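Local coordinates for protein ricin B lectin (Clostridium thermocellum, PDB 3VSF) that acts as an exo-beta-1,3-galactanase, pairing a glycoside hydrolase family 43 domain with a galactose-binding, ricin-type beta-trefoil module, at residues Y143-A148 / L179-R185; T361-N367 / H493-V499; K372-V376 / S397-Y401. All coordinates share one frame; numbering follows the deposited sequence.

Interaction 1: Y143-A148 / L179-R185; sequences YGQARA and LPGYMSR
With its first torsion setting CG beside the backbone N and the chain running extended from CG to NE, Arg185 reaches back to the carbonyl of Tyr143, while a bend at chi3 (66°) curls the methyl of Met183 onto Ala146. The arginine gives NH2 to Tyr143 O at 2.7 Å, a bond of 150° at the hydrogen, and its NE passes the edge of the tyrosine ring, 3.9 Å from CD1. Arginine suits this place because it is long enough to bridge to a backbone oxygen and flat enough to take Ala146 CB over one face of its guanidinium. That small methyl is wedged between the side chains of Met183 and Arg185: Met183 CE lies 3.5 Å from Ala146 CB and Arg185 CG 3.9 Å from it. Ser184 N donates to Ala146 O at 2.8 Å. Ser184 OG comes 3.7 Å from Ala148 CB but bonds to Ser201 OG. At the far end Leu179 CD1 rests 3.5 Å from Gly144 O. The fold is the five-bladed beta-propeller of family 43. Residues 143-148 end the loop after strand 131-138 and begin strand 147-153 of the same blade; residues 179-185 lead into strand 187-191 of the next. Ala148 and Ser184 both touch Phe199 of strand 197-203, which pairs with strand 187-191 in that blade.

Interaction 2: T361-N367 / H493-V499; sequences TRYKLVN and HWKLVLV
Tyr363 to Asn367 pair with Leu498 to Trp494 as antiparallel strands, their local axes 4.4 Å apart at closest approach and their directions 151° apart. This is the closure of the ricin-type beta-trefoil, where the first strand of the module meets the last. Lys364 with Val497 and Val366 with Lys495 are the hydrogen-bonded pairs; Val366 N to Lys495 O measures 3.0 Å, and the reciprocal Lys495 N to Val366 O 2.7 Å. Beyond them the ladder frays into a weak bond from Val499 N to Arg362 O. One face of the sheet carries Tyr363, Leu365, Asn367, Trp494, Leu496 and Leu498. Leu496, its CG anti to the backbone N (chi1 -169°), lays CD2 over the tyrosine ring, 4.2 Å from the centroid, in a CH-pi contact, while its CD1 meets Leu365 CD2 at 3.6 Å. Leu498 runs alongside the tyrosine and touches the ring edge with CD1. Branched and aromatic groups suit this face, which packs against Leu402 of strand 400-404 and Ile459 of strand 456-461. On the other face Val366 and Val497 meet through their CG2 methyls, and the aliphatic stem of Lys364 passes Val499 before its amine leads away. Back on the tyrosine face, Trp494, anchored by NE1 on Ile468 O, turns its ring edge to Leu365 O and takes Asn367 CB over one face, 4.0 Å from the six-membered ring centroid.

Interaction 3: K372-V376 / S397-Y401; sequences KVLDV and SQQWY
Trp400, Gln398 and Leu374 carry this contact, and the first two are the Trp and Gln of the QxW motif that marks each repeat of ricin-type beta-trefoils. Trp400 sends NE1 to Leu374 O at 3.2 Å, fairly straight at 164°; the oxygen lies close to the ring plane, although the donor sits 65° out of the carbonyl plane. Leu374 meets the indole with both backbone and side chain: its carbonyl takes the N-H at the edge, and its CD2 rests over one face near the rim, 4.1 Å from CZ2. Further along, Val376 CG2 approaches CH2. Gln398, extended beyond CG, lies across strand 373-376. Its CD is 3.4 Å from Val373 CG2, and its amide stands nearly perpendicular, at 88°, to the carboxylate of Asp375. The glutamine's polar end is satisfied outside the contact, NE2 giving to Thr391 O and OE1 taking from Asn393 N, so it pins the 397-399 loop to residues 391-393 while its stem packs on strand 373-376. Trp400's side chain is about 9 Å from that of Asp422, a galactose-binding residue, although no galactose is bound to this chain. With every touching residue buried, the one indole N-H matters doubly: it satisfies a core carbonyl while a ring face stays available for Leu374 CD2.

Interaction 1 belongs to the catalytic propeller, its centre about 60 Å from that of interaction 2 and 56 Å from that of interaction 3, both in the beta-trefoil. Those two touch, their centres about 8 Å apart: 363-367 and 373-376 follow each other in the chain, joined by probable hydrogen bonds from Leu374 N to Leu365 O and from Asn367 N to Lys372 O. Interaction 3 is wholly buried and depends on an indole donor; interaction 2, partly open to solvent, is a regular backbone ladder. Trp494 and Trp400 both point NE1 at a carbonyl, in keeping with the repeated trefoil plan. Interaction 1, also partly buried, instead joins irregular turns through an arginine and one backbone bond.

Interaction 1: Y143-A148 / L179-R185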
loop_
_atom_site.group_PDB
_atom_site.type_symbol
_atom_site.label_atom_id
_atom_site.label_comp_id
_atom_site.label_asym_id
_atom_site.label_seq_id
_atom_site.Cartn_x
_atom_site.Cartn_y
_atom_site.Cartn_z
ATOM N N TYR A 143 28.051 -0.153 -3.899
ATOM C CA TYR A 143 27.102 -1.083 -3.301
ATOM C C TYR A 143 27.666 -2.498 -3.221
ATOM O O TYR A 143 26.923 -3.476 -3.276
ATOM C CB TYR A 143 25.785 -1.084 -4.081
ATOM C CG TYR A 143 24.804 -0.023 -3.634
ATOM C CD1 TYR A 143 23.679 -0.362 -2.891
ATOM C CD2 TYR A 143 25.003 1.315 -3.948
ATOM C CE1 TYR A 143 22.779 0.602 -2.477
ATOM C CE2 TYR A 143 24.108 2.286 -3.538
ATOM C CZ TYR A 143 22.998 1.924 -2.802
ATOM O OH TYR A 143 22.102 2.885 -2.390
ATOM N N GLY A 144 28.985 -2.599 -3.088
ATOM C CA GLY A 144 29.641 -3.890 -2.995
ATOM C C GLY A 144 29.475 -4.530 -1.631
ATOM O O GLY A 144 29.466 -5.755 -1.506
ATOM N N GLN A 145 29.341 -3.696 -0.605
ATOM C CA GLN A 145 29.180 -4.181 0.760
ATOM C C GLN A 145 27.706 -4.357 1.108
ATOM O O GLN A 145 27.140 -3.574 1.872
ATOM C CB GLN A 145 29.836 -3.217 1.751
ATOM C CG GLN A 145 31.298 -2.919 1.458
ATOM C CD GLN A 145 32.189 -4.136 1.610
ATOM O OE1 GLN A 145 31.896 -5.042 2.391
ATOM N NE2 GLN A 145 33.285 -4.165 0.860
ATOM N N ALA A 146 27.085 -5.385 0.539
ATOM C CA ALA A 146 25.685 -5.676 0.821
ATOM C C ALA A 146 25.555 -6.329 2.191
ATOM O O ALA A 146 25.500 -7.553 2.302
ATOM C CB ALA A 146 25.105 -6.575 -0.252
ATOM N N ARG A 147 25.509 -5.506 3.232
ATOM C CA ARG A 147 25.475 -6.013 4.598
ATOM C C ARG A 147 24.341 -5.393 5.407
ATOM O O ARG A 147 23.853 -4.309 5.088
ATOM C CB ARG A 147 26.813 -5.753 5.293
ATOM C CG ARG A 147 27.179 -4.281 5.389
ATOM C CD ARG A 147 28.453 -4.061 6.190
ATOM N NE ARG A 147 29.644 -4.548 5.502
ATOM C CZ ARG A 147 30.881 -4.148 5.784
ATOM N NH1 ARG A 147 31.087 -3.245 6.733
ATOM N NH2 ARG A 147 31.910 -4.643 5.111
ATOM N N ALA A 148 23.926 -6.096 6.455
ATOM C CA ALA A 148 22.912 -5.588 7.368
ATOM C C ALA A 148 23.579 -4.905 8.553
ATOM O O ALA A 148 24.742 -5.169 8.858
ATOM C CB ALA A 148 22.015 -6.718 7.844
ATOM N N LEU A 179 32.489 -12.023 -1.974
ATOM C CA LEU A 179 32.711 -11.747 -0.558
ATOM C C LEU A 179 32.126 -12.828 0.347
ATOM O O LEU A 179 31.212 -13.551 -0.050
ATOM C CB LEU A 179 32.139 -10.376 -0.184
ATOM C CG LEU A 179 32.781 -9.165 -0.867
ATOM C CD1 LEU A 179 32.094 -7.878 -0.435
ATOM C CD2 LEU A 179 34.273 -9.106 -0.571
ATOM N N PRO A 180 32.663 -12.945 1.571
ATOM C CA PRO A 180 32.152 -13.899 2.559
ATOM C C PRO A 180 30.851 -13.406 3.182
ATOM O O PRO A 180 30.745 -12.230 3.531
ATOM C CB PRO A 180 33.261 -13.931 3.611
ATOM C CG PRO A 180 33.886 -12.584 3.525
ATOM C CD PRO A 180 33.839 -12.210 2.069
ATOM N N GLY A 181 29.878 -14.299 3.318
ATOM C CA GLY A 181 28.591 -13.943 3.885
ATOM C C GLY A 181 27.566 -13.588 2.826
ATOM O O GLY A 181 27.896 -12.995 1.798
ATOM N N TYR A 182 26.315 -13.957 3.080
ATOM C CA TYR A 182 25.220 -13.663 2.164
ATOM C C TYR A 182 25.043 -12.161 1.976
ATOM O O TYR A 182 25.134 -11.393 2.934
ATOM C CB TYR A 182 23.918 -14.267 2.691
ATOM C CG TYR A 182 23.877 -15.776 2.668
ATOM C CD1 TYR A 182 24.356 -16.487 1.577
ATOM C CD2 TYR A 182 23.361 -16.492 3.739
ATOM C CE1 TYR A 182 24.319 -17.868 1.551
ATOM C CE2 TYR A 182 23.319 -17.872 3.725
ATOM C CZ TYR A 182 23.800 -18.556 2.628
ATOM O OH TYR A 182 23.761 -19.931 2.609
ATOM N N MET A 183 24.788 -11.745 0.739
ATOM C CA MET A 183 24.488 -10.346 0.459
ATOM C C MET A 183 23.177 -9.963 1.135
ATOM O O MET A 183 22.284 -10.794 1.290
ATOM C CB MET A 183 24.400 -10.098 -1.048
ATOM C CG MET A 183 25.675 -10.422 -1.811
ATOM S SD MET A 183 25.630 -9.898 -3.536
ATOM C CE MET A 183 25.582 -8.118 -3.349
ATOM N N SER A 184 23.068 -8.703 1.542
ATOM C CA SER A 184 21.879 -8.231 2.241
ATOM C C SER A 184 21.596 -6.766 1.929
ATOM O O SER A 184 22.207 -5.870 2.512
ATOM C CB SER A 184 22.033 -8.426 3.750
ATOM O OG SER A 184 20.935 -7.874 4.454
ATOM N N ARG A 185 20.667 -6.529 1.008
ATOM C CA ARG A 185 20.285 -5.168 0.644
ATOM C C ARG A 185 18.926 -4.791 1.231
ATOM O O ARG A 185 18.791 -4.649 2.446
ATOM C CB ARG A 185 20.295 -4.989 -0.876
ATOM C CG ARG A 185 21.682 -5.097 -1.493
ATOM C CD ARG A 185 21.752 -4.387 -2.835
ATOM N NE ARG A 185 23.127 -4.241 -3.305
ATOM C CZ ARG A 185 23.694 -5.021 -4.219
ATOM N NH1 ARG A 185 23.002 -6.008 -4.773
ATOM N NH2 ARG A 185 24.952 -4.814 -4.584
#

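Interaction 2: T361-N367 / H493-V499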
loop_
_atom_site.group_PDB
_atom_site.type_symbol
_atom_site.label_atom_id
_atom_site.label_comp_id
_atom_site.label_asym_id
_atom_site.label_seq_id
_atom_site.Cartn_x
_atom_site.Cartn_y
_atom_site.Cartn_z
ATOM N N THR A 361 -22.472 13.709 -0.664
ATOM C CA THR A 361 -23.782 13.707 -1.310
ATOM C C THR A 361 -24.072 12.370 -1.990
ATOM O O THR A 361 -23.309 11.917 -2.843
ATOM C CB THR A 361 -23.910 14.838 -2.349
ATOM O OG1 THR A 361 -23.739 16.106 -1.704
ATOM C CG2 THR A 361 -25.276 14.797 -3.012
ATOM N N ARG A 362 -25.178 11.744 -1.602
ATOM C CA ARG A 362 -25.584 10.462 -2.170
ATOM C C ARG A 362 -26.464 10.663 -3.400
ATOM O O ARG A 362 -27.220 11.631 -3.480
ATOM C CB ARG A 362 -26.325 9.632 -1.121
ATOM C CG ARG A 362 -25.453 9.157 0.031
ATOM C CD ARG A 362 -26.302 8.796 1.240
ATOM N NE ARG A 362 -25.800 7.617 1.943
ATOM C CZ ARG A 362 -24.868 7.647 2.890
ATOM N NH1 ARG A 362 -24.319 8.800 3.250
ATOM N NH2 ARG A 362 -24.479 6.521 3.474
ATOM N N TYR A 363 -26.367 9.745 -4.356
ATOM C CA TYR A 363 -27.128 9.859 -5.596
ATOM C C TYR A 363 -27.769 8.545 -6.031
ATOM O O TYR A 363 -27.342 7.462 -5.629
ATOM C CB TYR A 363 -26.238 10.374 -6.730
ATOM C CG TYR A 363 -25.747 11.792 -6.558
ATOM C CD1 TYR A 363 -26.567 12.872 -6.857
ATOM C CD2 TYR A 363 -24.457 12.051 -6.116
ATOM C CE1 TYR A 363 -26.119 14.171 -6.709
ATOM C CE2 TYR A 363 -24.000 13.346 -5.965
ATOM C CZ TYR A 363 -24.835 14.402 -6.263
ATOM O OH TYR A 363 -24.385 15.694 -6.114
ATOM N N LYS A 364 -28.804 8.661 -6.857
ATOM C CA LYS A 364 -29.394 7.522 -7.543
ATOM C C LYS A 364 -29.358 7.794 -9.040
ATOM O O LYS A 364 -29.639 8.910 -9.478
ATOM C CB LYS A 364 -30.838 7.300 -7.095
ATOM C CG LYS A 364 -30.992 6.437 -5.854
ATOM C CD LYS A 364 -32.455 6.335 -5.445
ATOM C CE LYS A 364 -32.653 5.336 -4.315
ATOM N NZ LYS A 364 -32.361 3.941 -4.748
ATOM N N LEU A 365 -29.005 6.781 -9.822
ATOM C CA LEU A 365 -28.964 6.927 -11.273
ATOM C C LEU A 365 -30.158 6.236 -11.920
ATOM O O LEU A 365 -30.202 5.011 -12.015
ATOM C CB LEU A 365 -27.650 6.381 -11.833
ATOM C CG LEU A 365 -26.406 7.197 -11.468
ATOM C CD1 LEU A 365 -25.143 6.527 -11.977
ATOM C CD2 LEU A 365 -26.525 8.609 -12.019
ATOM N N VAL A 366 -31.124 7.035 -12.363
ATOM C CA VAL A 366 -32.365 6.506 -12.914
ATOM C C VAL A 366 -32.341 6.474 -14.438
ATOM O O VAL A 366 -32.113 7.495 -15.086
ATOM C CB VAL A 366 -33.574 7.343 -12.458
ATOM C CG1 VAL A 366 -34.870 6.653 -12.846
ATOM C CG2 VAL A 366 -33.518 7.576 -10.957
ATOM N N ASN A 367 -32.582 5.295 -15.004
ATOM C CA ASN A 367 -32.621 5.132 -16.451
ATOM C C ASN A 367 -33.879 5.755 -17.049
ATOM O O ASN A 367 -34.974 5.604 -16.510
ATOM C CB ASN A 367 -32.544 3.649 -16.823
ATOM C CG ASN A 367 -32.401 3.430 -18.318
ATOM O OD1 ASN A 367 -31.753 4.214 -19.012
ATOM N ND2 ASN A 367 -33.013 2.364 -18.821
ATOM N N HIS A 493 -29.589 7.039 -21.427
ATOM C CA HIS A 493 -29.773 8.307 -20.727
ATOM C C HIS A 493 -30.118 8.077 -19.259
ATOM O O HIS A 493 -31.007 7.289 -18.936
ATOM C CB HIS A 493 -30.864 9.138 -21.407
ATOM C CG HIS A 493 -30.589 9.427 -22.851
ATOM N ND1 HIS A 493 -31.479 10.105 -23.656
ATOM C CD2 HIS A 493 -29.526 9.131 -23.633
ATOM C CE1 HIS A 493 -30.975 10.214 -24.872
ATOM N NE2 HIS A 493 -29.790 9.631 -24.886
ATOM N N TRP A 494 -29.408 8.767 -18.372
ATOM C CA TRP A 494 -29.586 8.579 -16.936
ATOM C C TRP A 494 -29.845 9.901 -16.218
ATOM O O TRP A 494 -29.248 10.925 -16.548
ATOM C CB TRP A 494 -28.357 7.895 -16.336
ATOM C CG TRP A 494 -28.042 6.573 -16.965
ATOM C CD1 TRP A 494 -27.373 6.364 -18.135
ATOM C CD2 TRP A 494 -28.383 5.277 -16.459
ATOM N NE1 TRP A 494 -27.277 5.017 -18.390
ATOM C CE2 TRP A 494 -27.890 4.329 -17.376
ATOM C CE3 TRP A 494 -29.058 4.828 -15.321
ATOM C CZ2 TRP A 494 -28.049 2.958 -17.190
ATOM C CZ3 TRP A 494 -29.217 3.466 -15.138
ATOM C CH2 TRP A 494 -28.715 2.548 -16.067
ATOM N N LYS A 495 -30.738 9.868 -15.234
ATOM C CA LYS A 495 -31.037 11.048 -14.432
ATOM C C LYS A 495 -30.366 10.972 -13.065
ATOM O O LYS A 495 -30.444 9.952 -12.379
ATOM C CB LYS A 495 -32.549 11.229 -14.269
ATOM C CG LYS A 495 -32.932 12.205 -13.166
ATOM C CD LYS A 495 -34.399 12.601 -13.236
ATOM C CE LYS A 495 -34.658 13.564 -14.384
ATOM N NZ LYS A 495 -36.053 14.091 -14.372
ATOM N N LEU A 496 -29.706 12.059 -12.679
ATOM C CA LEU A 496 -29.032 12.132 -11.390
ATOM C C LEU A 496 -29.992 12.671 -10.331
ATOM O O LEU A 496 -30.430 13.819 -10.407
ATOM C CB LEU A 496 -27.795 13.026 -11.493
ATOM C CG LEU A 496 -26.815 13.007 -10.319
ATOM C CD1 LEU A 496 -26.257 11.609 -10.117
ATOM C CD2 LEU A 496 -25.692 14.007 -10.547
ATOM N N VAL A 497 -30.316 11.838 -9.346
ATOM C CA VAL A 497 -31.292 12.207 -8.325
ATOM C C VAL A 497 -30.709 12.168 -6.914
ATOM O O VAL A 497 -30.267 11.120 -6.444
ATOM C CB VAL A 497 -32.526 11.284 -8.375
ATOM C CG1 VAL A 497 -33.475 11.601 -7.229
ATOM C CG2 VAL A 497 -33.233 11.415 -9.714
ATOM N N LEU A 498 -30.721 13.315 -6.240
ATOM C CA LEU A 498 -30.232 13.406 -4.868
ATOM C C LEU A 498 -31.106 12.596 -3.915
ATOM O O LEU A 498 -32.319 12.504 -4.100
ATOM C CB LEU A 498 -30.176 14.867 -4.405
ATOM C CG LEU A 498 -29.037 15.753 -4.919
ATOM C CD1 LEU A 498 -29.098 15.922 -6.430
ATOM C CD2 LEU A 498 -29.067 17.111 -4.228
ATOM N N VAL A 499 -30.482 12.010 -2.898
ATOM C CA VAL A 499 -31.203 11.225 -1.902
ATOM C C VAL A 499 -30.674 11.488 -0.495
ATOM O O VAL A 499 -29.602 12.065 -0.323
ATOM C CB VAL A 499 -31.118 9.717 -2.196
ATOM C CG1 VAL A 499 -31.646 8.915 -1.016
ATOM C CG2 VAL A 499 -31.887 9.382 -3.467
#

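Interaction 3: K372-V376 / S397-Y401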
loop_
_atom_site.group_PDB
_atom_site.type_symbol
_atom_site.label_atom_id
_atom_site.label_comp_id
_atom_site.label_asym_id
_atom_site.label_seq_id
_atom_site.Cartn_x
_atom_site.Cartn_y
_atom_site.Cartn_z
ATOM N N LYS A 372 -35.665 2.222 -14.049
ATOM C CA LYS A 372 -34.906 1.520 -13.020
ATOM C C LYS A 372 -33.653 2.315 -12.663
ATOM O O LYS A 372 -33.241 3.204 -13.407
ATOM C CB LYS A 372 -34.522 0.121 -13.502
ATOM C CG LYS A 372 -35.703 -0.775 -13.842
ATOM C CD LYS A 372 -36.478 -1.173 -12.597
ATOM C CE LYS A 372 -37.586 -2.165 -12.923
ATOM N NZ LYS A 372 -38.609 -1.588 -13.838
ATOM N N VAL A 373 -33.048 1.991 -11.524
ATOM C CA VAL A 373 -31.868 2.713 -11.060
ATOM C C VAL A 373 -30.621 1.835 -11.038
ATOM O O VAL A 373 -30.712 0.609 -10.964
ATOM C CB VAL A 373 -32.083 3.308 -9.656
ATOM C CG1 VAL A 373 -33.265 4.267 -9.663
ATOM C CG2 VAL A 373 -32.294 2.199 -8.637
ATOM N N LEU A 374 -29.456 2.473 -11.101
ATOM C CA LEU A 374 -28.187 1.757 -11.085
ATOM C C LEU A 374 -28.006 1.029 -9.759
ATOM O O LEU A 374 -28.171 1.618 -8.689
ATOM C CB LEU A 374 -27.025 2.722 -11.321
ATOM C CG LEU A 374 -25.739 2.080 -11.843
ATOM C CD1 LEU A 374 -25.999 1.418 -13.187
ATOM C CD2 LEU A 374 -24.626 3.107 -11.955
ATOM N N ASP A 375 -27.666 -0.253 -9.834
ATOM C CA ASP A 375 -27.586 -1.093 -8.645
ATOM C C ASP A 375 -26.519 -2.171 -8.810
ATOM O O ASP A 375 -25.960 -2.344 -9.894
ATOM C CB ASP A 375 -28.950 -1.738 -8.373
ATOM C CG ASP A 375 -29.001 -2.473 -7.048
ATOM O OD1 ASP A 375 -28.381 -1.995 -6.077
ATOM O OD2 ASP A 375 -29.662 -3.532 -6.976
ATOM N N VAL A 376 -26.232 -2.886 -7.728
ATOM C CA VAL A 376 -25.310 -4.013 -7.773
ATOM C C VAL A 376 -26.095 -5.313 -7.655
ATOM O O VAL A 376 -27.008 -5.420 -6.837
ATOM C CB VAL A 376 -24.270 -3.942 -6.637
ATOM C CG1 VAL A 376 -23.378 -5.173 -6.653
ATOM C CG2 VAL A 376 -23.438 -2.675 -6.756
ATOM N N SER A 397 -27.295 -0.276 -1.882
ATOM C CA SER A 397 -26.627 -0.668 -3.118
ATOM C C SER A 397 -26.956 0.265 -4.279
ATOM O O SER A 397 -26.245 0.293 -5.283
ATOM C CB SER A 397 -26.996 -2.106 -3.486
ATOM O OG SER A 397 -26.693 -2.996 -2.428
ATOM N N GLN A 398 -28.034 1.028 -4.139
ATOM C CA GLN A 398 -28.485 1.910 -5.207
ATOM C C GLN A 398 -28.078 3.362 -4.965
ATOM O O GLN A 398 -28.572 4.271 -5.632
ATOM C CB GLN A 398 -30.002 1.807 -5.375
ATOM C CG GLN A 398 -30.488 0.407 -5.711
ATOM C CD GLN A 398 -31.996 0.330 -5.846
ATOM O OE1 GLN A 398 -32.714 1.241 -5.435
ATOM N NE2 GLN A 398 -32.483 -0.760 -6.427
ATOM N N GLN A 399 -27.177 3.571 -4.013
ATOM C CA GLN A 399 -26.700 4.912 -3.696
ATOM C C GLN A 399 -25.232 5.058 -4.085
ATOM O O GLN A 399 -24.430 4.151 -3.858
ATOM C CB GLN A 399 -26.902 5.211 -2.210
ATOM C CG GLN A 399 -28.315 4.924 -1.722
ATOM C CD GLN A 399 -28.517 5.277 -0.263
ATOM O OE1 GLN A 399 -27.913 6.220 0.250
ATOM N NE2 GLN A 399 -29.367 4.518 0.418
ATOM N N TRP A 400 -24.881 6.198 -4.672
ATOM C CA TRP A 400 -23.543 6.383 -5.225
ATOM C C TRP A 400 -22.945 7.752 -4.908
ATOM O O TRP A 400 -23.627 8.773 -4.989
ATOM C CB TRP A 400 -23.572 6.173 -6.742
ATOM C CG TRP A 400 -24.148 4.851 -7.155
ATOM C CD1 TRP A 400 -25.471 4.528 -7.250
ATOM C CD2 TRP A 400 -23.421 3.676 -7.532
ATOM N NE1 TRP A 400 -25.612 3.225 -7.660
ATOM C CE2 TRP A 400 -24.367 2.679 -7.841
ATOM C CE3 TRP A 400 -22.060 3.369 -7.638
ATOM C CZ2 TRP A 400 -23.999 1.398 -8.248
ATOM C CZ3 TRP A 400 -21.697 2.098 -8.043
ATOM C CH2 TRP A 400 -22.662 1.128 -8.342
ATOM N N TYR A 401 -21.663 7.762 -4.548
ATOM C CA TYR A 401 -20.925 9.005 -4.359
ATOM C C TYR A 401 -20.337 9.458 -5.687
ATOM O O TYR A 401 -20.203 8.664 -6.616
ATOM C CB TYR A 401 -19.787 8.821 -3.355
ATOM C CG TYR A 401 -20.219 8.447 -1.957
ATOM C CD1 TYR A 401 -20.879 9.358 -1.146
ATOM C CD2 TYR A 401 -19.943 7.188 -1.441
ATOM C CE1 TYR A 401 -21.267 9.020 0.137
ATOM C CE2 TYR A 401 -20.326 6.842 -0.160
ATOM C CZ TYR A 401 -20.988 7.761 0.624
ATOM O OH TYR A 401 -21.371 7.420 1.900
#